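Local coordinates for protein trans-4-hydroxy-L-proline dehydratase (Clostridioides difficile 70-100-2010, PDB 6VXC) that uses glycyl radical chemistry to dehydrate trans-4-hydroxy-L-proline to (S)-1-pyrroline-5-carboxylate in the anaerobic breakdown of hydroxyproline, at residues D85-V90 and W335-N340; L481-D486 and G494-D499; G697-G702 and G803-T808. All coordinates share one frame; numbering follows the deposited sequence.

How the contacts relate
The contacts show three ways in which a large, helix-rich glycyl radical enzyme joins loops to the rest of its fold. Contact 1 joins an early loop to helix 324-339 through a buried ion pair; contact 2 closes one chain reversal at the surface; contact 3 ties the C-terminal tail to a loop within the glycyl radical family region. Contacts 1 and 2 lie on opposite sides of the chain's centre, about 54 Å apart, and contact 3 lies about 40 Å from the first and 34 Å from the second, centre to centre. All lie away from the probable catalytic C454 and E456 and from G785, which carries the radical in the active enzyme, though not in this structure.

Contact 1: residues D85-V90 and W335-N340; sequences DGELIV and WVKFNN
K337, on helix 324-339, reaches across to E87 and runs past the carbonyl oxygen of I89 on the way. Its CG lies beside the backbone N, and the chain then folds twice, at chi2 (-56°) and chi3 (-56°), before an extended last torsion brings the ammonium to the carboxylate. The bends bring K337 CD to 3.6 Å from I89 O, so aliphatic carbon, and not a donor, faces that carbonyl; K337 CG also meets the branch methyl of I89, at 4.3 Å from CG2. E87 leaves its loop with CG beside the backbone N and runs extended from there (chi2 -174°), crossing the lysine chain at about a right angle. The result is a salt bridge in which K337 NZ stands 2.6 Å from E87 OE2, approaching on the syn side but somewhat out of the carboxylate plane. A water, held 2.8 Å from E87 OE1 and more weakly by K337 NZ, spans the other oxygen and the ammonium. E92 gives the lysine a second salt bridge, and N84 donates to E87 OE2. The site joins the loop after helix 64-78 to helix 324-339 in the pyruvate formate lyase-like part of the enzyme. With both ends of the pair buried, two carboxylates around one ammonium would probably keep K337 protonated, and the flanking amide and water would help to fix the carboxylate's rotation.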
# COMPACT_ATOMS: atom_id res chain seq x y z
N ASP A 85 6.03 28.54 4.04
CA ASP A 85 6.12 29.43 5.18
C ASP A 85 5.98 28.66 6.49
O ASP A 85 4.96 28.01 6.74
CB ASP A 85 5.06 30.52 5.09
CG ASP A 85 5.18 31.54 6.19
OD1 ASP A 85 6.24 32.21 6.24
OD2 ASP A 85 4.24 31.68 6.99
N GLY A 86 7.01 28.74 7.33
CA GLY A 86 7.01 28.11 8.63
C GLY A 86 7.64 26.74 8.67
O GLY A 86 7.77 26.18 9.77
N GLU A 87 8.09 26.20 7.55
CA GLU A 87 8.64 24.86 7.55
C GLU A 87 9.91 24.77 8.37
O GLU A 87 10.70 25.71 8.45
CB GLU A 87 8.91 24.38 6.13
CG GLU A 87 7.64 23.95 5.42
CD GLU A 87 7.90 23.33 4.06
OE1 GLU A 87 8.92 23.68 3.42
OE2 GLU A 87 7.07 22.49 3.65
N LEU A 88 10.08 23.62 9.01
CA LEU A 88 11.35 23.17 9.56
C LEU A 88 11.96 22.03 8.77
O LEU A 88 13.18 21.91 8.72
CB LEU A 88 11.17 22.74 11.02
CG LEU A 88 10.82 23.81 12.08
CD1 LEU A 88 10.55 23.19 13.45
CD2 LEU A 88 11.93 24.84 12.20
N ILE A 89 11.12 21.19 8.14
CA ILE A 89 11.54 20.13 7.22
C ILE A 89 11.12 20.55 5.82
O ILE A 89 9.96 20.89 5.61
CB ILE A 89 10.90 18.78 7.60
CG1 ILE A 89 11.25 18.40 9.03
CG2 ILE A 89 11.32 17.67 6.60
CD1 ILE A 89 12.73 18.24 9.28
N VAL A 90 12.04 20.46 4.85
CA VAL A 90 11.79 20.98 3.51
C VAL A 90 11.88 19.86 2.48
O VAL A 90 12.57 18.84 2.68
CB VAL A 90 12.77 22.12 3.13
CG1 VAL A 90 12.64 23.30 4.10
CG2 VAL A 90 14.19 21.59 3.06
N TRP A 335 4.58 14.94 9.52
CA TRP A 335 3.24 14.48 9.18
C TRP A 335 2.64 15.32 8.06
O TRP A 335 2.08 14.79 7.09
CB TRP A 335 2.34 14.51 10.42
CG TRP A 335 2.05 13.15 11.00
CD1 TRP A 335 0.83 12.61 11.22
CD2 TRP A 335 3.00 12.15 11.39
NE1 TRP A 335 0.95 11.34 11.73
CE2 TRP A 335 2.28 11.03 11.84
CE3 TRP A 335 4.40 12.10 11.41
CZ2 TRP A 335 2.89 9.88 12.32
CZ3 TRP A 335 5.02 10.94 11.87
CH2 TRP A 335 4.26 9.85 12.32
N VAL A 336 2.76 16.65 8.18
CA VAL A 336 2.23 17.53 7.15
C VAL A 336 2.93 17.27 5.81
O VAL A 336 2.29 17.31 4.76
CB VAL A 336 2.36 19.00 7.58
CG1 VAL A 336 2.06 19.91 6.41
CG2 VAL A 336 1.46 19.31 8.79
N LYS A 337 4.24 17.02 5.83
CA LYS A 337 4.95 16.77 4.58
C LYS A 337 4.38 15.55 3.85
O LYS A 337 4.17 15.60 2.63
CB LYS A 337 6.45 16.59 4.81
CG LYS A 337 7.17 17.79 5.40
CD LYS A 337 6.98 19.07 4.56
CE LYS A 337 7.42 18.95 3.13
NZ LYS A 337 7.24 20.23 2.34
N PHE A 338 4.15 14.46 4.57
CA PHE A 338 3.46 13.31 3.97
C PHE A 338 2.12 13.74 3.36
O PHE A 338 1.79 13.38 2.23
CB PHE A 338 3.21 12.22 5.02
CG PHE A 338 4.41 11.37 5.35
CD1 PHE A 338 4.84 10.38 4.50
CD2 PHE A 338 5.05 11.52 6.59
CE1 PHE A 338 5.91 9.57 4.83
CE2 PHE A 338 6.12 10.73 6.93
CZ PHE A 338 6.56 9.75 6.05
N ASN A 339 1.33 14.51 4.11
CA ASN A 339 0.00 14.90 3.66
C ASN A 339 0.04 15.85 2.47
O ASN A 339 -0.99 16.02 1.81
CB ASN A 339 -0.79 15.56 4.80
CG ASN A 339 -2.29 15.58 4.51
OD1 ASN A 339 -2.94 14.54 4.45
ND2 ASN A 339 -2.85 16.78 4.38
N ASN A 340 1.18 16.47 2.19
CA ASN A 340 1.35 17.30 1.00
C ASN A 340 1.63 16.50 -0.28
O ASN A 340 1.63 17.12 -1.35
CB ASN A 340 2.51 18.30 1.21
CG ASN A 340 2.13 19.47 2.12
OD1 ASN A 340 0.98 19.61 2.51
ND2 ASN A 340 3.10 20.31 2.44
O HOH W 1 9.43 22.26 1.06

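Contact 2: residues L481-D486 and G494-D499; sequences LNNGYD and GIETGD
N483 spans the gap between the segments, its side chain laid against the backbone of E496 to G498. The first carbon, N483 CB, sits 3.6 Å from G498 O, and N483 CG lies 3.5 Å from the same G498 O. With CG anti to the backbone N (chi1 -162°), the amide is swung over the 494-499 loop and its oxygen is turned toward the backbone N-H of G498. N483 OD1 accepts the amide of G498 at 2.8 Å in a fairly straight bond, 157° at the hydrogen, although the donor stands above the carbonyl plane instead of on a lone pair. The same N483 OD1 comes 3.2 Å from E496 CA and also lies against E496 CB, so the oxygen that takes the G498 N-H also rests against the carbons of E496. N483 ND2 comes no nearer to G498 than 4.1 Å, at G498 C.

The backbone that presents this side chain is a Schellman motif: N483, at positive phi, is the C-prime residue that ends helix 473-481, and the amide of G484 returns to the carbonyl of L479. A type I' turn from N482 to Y485 overlaps it and leads into the two-stranded hairpin of 485-486 with 491-492. Beyond the turn, G494 N donates to G484 O at 2.9 Å, in the carbonyl plane and on a lone pair, adding a backbone bond just beyond the two short strands. Close by, G484 CA makes a CA-H...O contact of 3.2 Å with I495 O, a carbonyl that also receives Q516 from helix 506-538.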
# COMPACT_ATOMS: atom_id res chain seq x y z
N LEU A 481 -18.90 -22.29 -12.16
CA LEU A 481 -20.33 -22.59 -12.28
C LEU A 481 -20.86 -22.37 -13.69
O LEU A 481 -22.00 -22.75 -13.96
CB LEU A 481 -21.13 -21.75 -11.27
CG LEU A 481 -20.81 -22.05 -9.79
CD1 LEU A 481 -21.57 -21.12 -8.87
CD2 LEU A 481 -21.13 -23.48 -9.45
N ASN A 482 -20.07 -21.77 -14.58
CA ASN A 482 -20.46 -21.51 -15.96
C ASN A 482 -19.53 -22.19 -16.96
O ASN A 482 -19.50 -21.81 -18.13
CB ASN A 482 -20.51 -20.00 -16.22
CG ASN A 482 -21.74 -19.33 -15.58
OD1 ASN A 482 -22.79 -19.25 -16.20
ND2 ASN A 482 -21.60 -18.87 -14.34
N ASN A 483 -18.78 -23.21 -16.53
CA ASN A 483 -17.93 -24.00 -17.41
C ASN A 483 -16.93 -23.11 -18.16
O ASN A 483 -16.69 -23.28 -19.35
CB ASN A 483 -18.79 -24.81 -18.38
CG ASN A 483 -18.05 -25.97 -19.03
OD1 ASN A 483 -17.02 -26.44 -18.55
ND2 ASN A 483 -18.64 -26.49 -20.10
N GLY A 484 -16.35 -22.16 -17.44
CA GLY A 484 -15.35 -21.27 -17.99
C GLY A 484 -15.90 -20.04 -18.66
O GLY A 484 -15.13 -19.15 -19.02
N TYR A 485 -17.21 -19.98 -18.86
CA TYR A 485 -17.84 -18.85 -19.51
C TYR A 485 -18.11 -17.76 -18.47
O TYR A 485 -18.53 -18.05 -17.35
CB TYR A 485 -19.14 -19.30 -20.18
CG TYR A 485 -19.91 -18.25 -20.92
CD1 TYR A 485 -19.49 -17.80 -22.17
CD2 TYR A 485 -21.10 -17.74 -20.42
CE1 TYR A 485 -20.20 -16.86 -22.87
CE2 TYR A 485 -21.82 -16.81 -21.11
CZ TYR A 485 -21.37 -16.38 -22.33
OH TYR A 485 -22.08 -15.44 -23.03
N ASP A 486 -17.86 -16.52 -18.85
CA ASP A 486 -18.13 -15.40 -17.97
C ASP A 486 -19.49 -14.81 -18.32
O ASP A 486 -19.64 -14.22 -19.40
CB ASP A 486 -17.02 -14.35 -18.11
CG ASP A 486 -17.32 -13.07 -17.37
OD1 ASP A 486 -18.21 -13.08 -16.50
OD2 ASP A 486 -16.65 -12.06 -17.67
N GLY A 494 -12.33 -18.65 -18.81
CA GLY A 494 -11.66 -19.77 -18.19
C GLY A 494 -11.61 -21.00 -19.07
O GLY A 494 -11.68 -20.92 -20.30
N ILE A 495 -11.45 -22.16 -18.43
CA ILE A 495 -11.35 -23.44 -19.13
C ILE A 495 -12.64 -24.24 -18.91
O ILE A 495 -13.46 -23.91 -18.06
CB ILE A 495 -10.12 -24.26 -18.67
CG1 ILE A 495 -10.09 -24.37 -17.14
CG2 ILE A 495 -8.85 -23.60 -19.17
CD1 ILE A 495 -9.07 -25.35 -16.60
N GLU A 496 -12.80 -25.32 -19.68
CA GLU A 496 -13.99 -26.17 -19.59
C GLU A 496 -13.79 -27.23 -18.51
O GLU A 496 -13.23 -28.29 -18.76
CB GLU A 496 -14.30 -26.83 -20.93
CG GLU A 496 -14.87 -25.90 -21.97
CD GLU A 496 -15.17 -26.60 -23.31
OE1 GLU A 496 -15.27 -27.85 -23.33
OE2 GLU A 496 -15.30 -25.88 -24.32
N THR A 497 -14.26 -26.95 -17.30
CA THR A 497 -14.15 -27.92 -16.22
C THR A 497 -15.39 -28.81 -16.08
O THR A 497 -15.40 -29.70 -15.23
CB THR A 497 -13.82 -27.22 -14.89
OG1 THR A 497 -14.64 -26.06 -14.73
CG2 THR A 497 -12.35 -26.82 -14.85
N GLY A 498 -16.42 -28.58 -16.88
CA GLY A 498 -17.59 -29.43 -16.87
C GLY A 498 -18.86 -28.64 -16.61
O GLY A 498 -18.81 -27.54 -16.05
N ASP A 499 -19.98 -29.17 -17.06
CA ASP A 499 -21.29 -28.63 -16.71
C ASP A 499 -21.55 -28.90 -15.24
O ASP A 499 -21.59 -30.06 -14.84
CB ASP A 499 -22.37 -29.28 -17.58
CG ASP A 499 -23.75 -28.67 -17.36
OD1 ASP A 499 -24.06 -28.29 -16.21
OD2 ASP A 499 -24.50 -28.54 -18.34

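Contact 3: residues G697-G702 and G803-T808; sequences GGDTNG and GRTEQT
Direct bonding centres on D699, which faces T805 from the opposite direction. T805 OG1 donates to D699 OD1 at 2.6 Å, meeting the carboxylate on its syn side and 23° out of its plane. The aspartate reaches this spot with CG set between its own backbone N and carbonyl carbon (chi1 55°). Its second oxygen, D699 OD2, lies 2.9 Å from Q807 NE2, with the amide turned nearly perpendicular to the carboxylate; that amide nitrogen is hydrogen-bonded to Q725.

Packing is modest. The methyl T805 CG2 rests 3.5 Å from D699 OD2, and Q807, bent at chi2 (-76°), brings its end toward the loop, with Q807 OE1 3.8 Å from G702 CA.

These segments bring the C-terminal tail, just past helix 795-803, against the loop that leads into helix 703-711, both within the glycine radical family region. G702 is the N-cap of that second helix, and Q807 also pairs through its backbone with R726 and A728.

Water completes the joint. One molecule takes the amide of G702 and donates to Q807 OE1, with a weak bond to D699 O. A second donates to D699 O and to T805 OG1. A third accepts from G697 N and donates to G803 O and, at 2.7 Å, to T805 OG1, so the threonine hydroxyl gives one bond to the aspartate and receives two from solvent.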
# COMPACT_ATOMS: atom_id res chain seq x y z
N GLY A 697 -23.96 -9.06 6.46
CA GLY A 697 -24.95 -9.78 7.22
C GLY A 697 -24.55 -11.19 7.62
O GLY A 697 -25.39 -11.91 8.17
N GLY A 698 -23.31 -11.59 7.38
CA GLY A 698 -22.92 -12.97 7.63
C GLY A 698 -22.67 -13.31 9.09
O GLY A 698 -23.03 -14.40 9.54
N ASP A 699 -22.06 -12.40 9.83
CA ASP A 699 -21.68 -12.65 11.21
C ASP A 699 -22.80 -12.16 12.13
O ASP A 699 -23.07 -10.96 12.20
CB ASP A 699 -20.35 -11.96 11.51
CG ASP A 699 -20.37 -10.47 11.20
OD1 ASP A 699 -20.83 -10.07 10.11
OD2 ASP A 699 -19.90 -9.68 12.04
N THR A 700 -23.45 -13.08 12.83
CA THR A 700 -24.55 -12.71 13.71
C THR A 700 -24.29 -13.12 15.15
O THR A 700 -25.22 -13.18 15.95
CB THR A 700 -25.86 -13.34 13.23
OG1 THR A 700 -25.69 -14.77 13.11
CG2 THR A 700 -26.31 -12.73 11.90
N ASN A 701 -23.04 -13.41 15.49
CA ASN A 701 -22.73 -13.94 16.81
C ASN A 701 -21.71 -13.09 17.56
O ASN A 701 -21.17 -13.55 18.57
CB ASN A 701 -22.27 -15.39 16.68
CG ASN A 701 -23.44 -16.34 16.46
OD1 ASN A 701 -24.08 -16.76 17.41
ND2 ASN A 701 -23.74 -16.67 15.21
N GLY A 702 -21.46 -11.86 17.13
CA GLY A 702 -20.60 -10.96 17.86
C GLY A 702 -19.15 -11.00 17.41
O GLY A 702 -18.75 -11.89 16.66
N GLY A 803 -22.83 -0.89 5.48
CA GLY A 803 -23.38 -2.22 5.64
C GLY A 803 -22.56 -3.16 6.49
O GLY A 803 -23.03 -4.25 6.81
N ARG A 804 -21.34 -2.76 6.88
CA ARG A 804 -20.53 -3.63 7.72
C ARG A 804 -21.21 -3.81 9.07
O ARG A 804 -21.95 -2.95 9.54
CB ARG A 804 -19.11 -3.06 7.88
CG ARG A 804 -18.32 -2.99 6.57
CD ARG A 804 -16.96 -2.34 6.77
NE ARG A 804 -16.26 -2.08 5.51
CZ ARG A 804 -15.08 -1.46 5.43
NH1 ARG A 804 -14.46 -1.03 6.53
NH2 ARG A 804 -14.52 -1.27 4.24
N THR A 805 -21.00 -4.98 9.68
CA THR A 805 -21.74 -5.34 10.88
C THR A 805 -21.40 -4.42 12.04
O THR A 805 -20.23 -4.20 12.35
CB THR A 805 -21.45 -6.79 11.24
OG1 THR A 805 -21.72 -7.60 10.10
CG2 THR A 805 -22.35 -7.24 12.41
N GLU A 806 -22.42 -3.85 12.68
CA GLU A 806 -22.17 -3.00 13.85
C GLU A 806 -22.07 -3.91 15.07
O GLU A 806 -23.07 -4.47 15.52
CB GLU A 806 -23.26 -1.94 14.00
CG GLU A 806 -22.95 -0.89 15.10
CD GLU A 806 -23.97 0.25 15.17
OE1 GLU A 806 -23.64 1.40 14.79
OE2 GLU A 806 -25.10 -0.00 15.62
N GLN A 807 -20.86 -4.11 15.58
CA GLN A 807 -20.66 -5.07 16.66
C GLN A 807 -20.96 -4.45 18.02
O GLN A 807 -20.82 -3.24 18.23
CB GLN A 807 -19.23 -5.61 16.66
CG GLN A 807 -18.81 -6.25 15.33
CD GLN A 807 -19.41 -7.64 15.10
OE1 GLN A 807 -20.51 -7.95 15.57
NE2 GLN A 807 -18.68 -8.47 14.37
N THR A 808 -21.38 -5.29 18.95
CA THR A 808 -21.46 -4.94 20.36
C THR A 808 -20.62 -5.91 21.18
O THR A 808 -20.35 -7.04 20.77
CB THR A 808 -22.92 -4.95 20.85
OG1 THR A 808 -23.45 -6.26 20.72
CG2 THR A 808 -23.78 -4.00 20.05
O HOH W 2 -22.31 -6.84 7.53
O HOH W 3 -22.11 -10.27 14.89
O HOH W 4 -24.17 -9.17 10.23